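Ton_1535 (Thermococcus onnurineus, PDB 3ZPJ) is of unknown function but folds as an alpha-solenoid, a curved chain of packed helices that includes an unusual left-handed helical turn. Local coordinates at residues A[219-222]-A[228-231]. Residues are numbered along the deposited sequence; the frame is centred on the assembly and turned at random.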
ATOM      1  N   ARG A 219      -7.221  -0.424   2.806  1.00 36.34           N
ATOM      2  CA  ARG A 219      -6.875  -1.790   2.424  1.00 31.66           C
ATOM      3  C   ARG A 219      -6.769  -2.660   3.665  1.00 40.58           C
ATOM      4  O   ARG A 219      -7.274  -3.793   3.667  1.00 39.53           O
ATOM      5  CB  ARG A 219      -5.606  -1.851   1.571  1.00 28.91           C
ATOM      6  CG  ARG A 219      -5.710  -1.041   0.280  1.00 30.18           C
ATOM      7  CD  ARG A 219      -4.765  -1.569  -0.784  1.00 28.87           C
ATOM      8  NE  ARG A 219      -3.462  -1.918  -0.221  1.00 37.61           N
ATOM      9  CZ  ARG A 219      -2.539  -1.026   0.126  1.00 31.94           C
ATOM     10  NH1 ARG A 219      -2.797   0.272  -0.023  1.00 31.58           N
ATOM     11  NH2 ARG A 219      -1.365  -1.425   0.630  1.00 31.14           N
ATOM     12  N   ALA A 220      -6.157  -2.112   4.725  1.00 30.47           N
ATOM     13  CA  ALA A 220      -6.049  -2.830   6.004  1.00 30.89           C
ATOM     14  C   ALA A 220      -7.419  -3.209   6.584  1.00 34.29           C
ATOM     15  O   ALA A 220      -7.607  -4.304   7.108  1.00 34.94           O
ATOM     16  CB  ALA A 220      -5.253  -2.024   7.028  1.00 29.05           C
ATOM     17  N   ALA A 221      -8.381  -2.302   6.490  1.00 34.95           N
ATOM     18  CA  ALA A 221      -9.709  -2.601   6.996  1.00 29.27           C
ATOM     19  C   ALA A 221     -10.383  -3.686   6.153  1.00 35.64           C
ATOM     20  O   ALA A 221     -11.026  -4.595   6.689  1.00 38.84           O
ATOM     21  CB  ALA A 221     -10.565  -1.340   7.040  1.00 29.30           C
ATOM     22  N   LEU A 222     -10.231  -3.594   4.836  1.00 38.76           N
ATOM     23  CA  LEU A 222     -10.904  -4.523   3.929  1.00 36.31           C
ATOM     24  C   LEU A 222     -10.401  -5.935   4.147  1.00 37.41           C
ATOM     25  O   LEU A 222     -11.179  -6.893   4.166  1.00 34.91           O
ATOM     26  CB  LEU A 222     -10.684  -4.098   2.479  1.00 27.32           C
ATOM     27  CG  LEU A 222     -11.489  -2.840   2.154  1.00 40.46           C
ATOM     28  CD1 LEU A 222     -11.305  -2.398   0.716  1.00 38.93           C
ATOM     29  CD2 LEU A 222     -12.977  -3.106   2.452  1.00 28.25           C
ATOM     30  N   HIS A 228     -17.602  -1.873   6.778  1.00 52.37           N
ATOM     31  CA  HIS A 228     -18.349  -0.670   7.075  1.00 55.88           C
ATOM     32  C   HIS A 228     -17.390   0.411   7.542  1.00 53.24           C
ATOM     33  O   HIS A 228     -17.567   1.591   7.242  1.00 57.95           O
ATOM     34  CB  HIS A 228     -19.456  -0.973   8.081  1.00 60.60           C
ATOM     35  CG  HIS A 228     -20.510  -1.894   7.539  1.00 82.14           C
ATOM     36  ND1 HIS A 228     -20.976  -1.809   6.242  1.00 87.26           N
ATOM     37  CD2 HIS A 228     -21.173  -2.932   8.106  1.00 87.86           C
ATOM     38  CE1 HIS A 228     -21.884  -2.746   6.037  1.00 85.71           C
ATOM     39  NE2 HIS A 228     -22.021  -3.443   7.152  1.00 89.62           N
ATOM     40  N   TYR A 229     -16.336  -0.008   8.227  1.00 47.58           N
ATOM     41  CA  TYR A 229     -15.308   0.929   8.663  1.00 52.22           C
ATOM     42  C   TYR A 229     -14.581   1.585   7.473  1.00 47.54           C
ATOM     43  O   TYR A 229     -14.343   2.790   7.461  1.00 55.90           O
ATOM     44  CB  TYR A 229     -14.320   0.230   9.600  1.00 42.89           C
ATOM     45  CG  TYR A 229     -13.240   1.140  10.125  1.00 49.62           C
ATOM     46  CD1 TYR A 229     -13.511   2.081  11.112  1.00 59.74           C
ATOM     47  CD2 TYR A 229     -11.956   1.066   9.630  1.00 46.63           C
ATOM     48  CE1 TYR A 229     -12.525   2.926  11.590  1.00 55.35           C
ATOM     49  CE2 TYR A 229     -10.965   1.902  10.101  1.00 58.59           C
ATOM     50  CZ  TYR A 229     -11.252   2.829  11.082  1.00 62.62           C
ATOM     51  OH  TYR A 229     -10.248   3.654  11.543  1.00 65.55           O
ATOM     52  N   ALA A 230     -14.249   0.785   6.467  1.00 41.46           N
ATOM     53  CA  ALA A 230     -13.572   1.282   5.270  1.00 35.86           C
ATOM     54  C   ALA A 230     -14.504   2.182   4.440  1.00 38.20           C
ATOM     55  O   ALA A 230     -14.111   3.240   3.954  1.00 45.03           O
ATOM     56  CB  ALA A 230     -13.092   0.114   4.427  1.00 34.13           C
ATOM     57  N   LEU A 231     -15.740   1.737   4.273  1.00 40.73           N
ATOM     58  CA  LEU A 231     -16.746   2.535   3.597  1.00 41.91           C
ATOM     59  C   LEU A 231     -16.910   3.873   4.298  1.00 46.46           C
ATOM     60  O   LEU A 231     -17.054   4.908   3.649  1.00 49.02           O
ATOM     61  CB  LEU A 231     -18.057   1.779   3.593  1.00 36.52           C
ATOM     62  CG  LEU A 231     -18.019   0.661   2.565  1.00 43.91           C
ATOM     63  CD1 LEU A 231     -19.289  -0.170   2.667  1.00 40.78           C
ATOM     64  CD2 LEU A 231     -17.850   1.265   1.167  1.00 40.58           C
TER
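A small apolar contact, A221 and L222 against Y229 and A230, packs together the two antiparallel arms of a helical hairpin in the alpha-solenoid, helix 216-223 and helix 227-237, next to the short turn that joins them. The two alanines point at one another, with A221 CB 3.9 Å from A230 CB, and their short side chains let the backbones come close: the CA atoms of A221 and A230 are 5.7 Å apart. On one flank of this pair, L222 reaches across with one methyl branch, its CD2 lying 3.8 Å from A230 CB. With CG anti to the carbonyl carbon (chi1 -72°) the leucine leans toward the second helix, and its second torsion leaves CD2 as the methyl nearer A230; the side chain also touches L206 of helix 194-209 and V250 of helix 240-256. Y229 lies on the other flank. Its CG stands anti to the backbone N (chi1 -179°), which brings the ring back beside the first helix, and A221 CB meets the ring edge in plane, 3.8 Å from CD2. Only carbon meets carbon between the two segments, so their fit rests on van der Waals contact and burial of the alanine and leucine methyls.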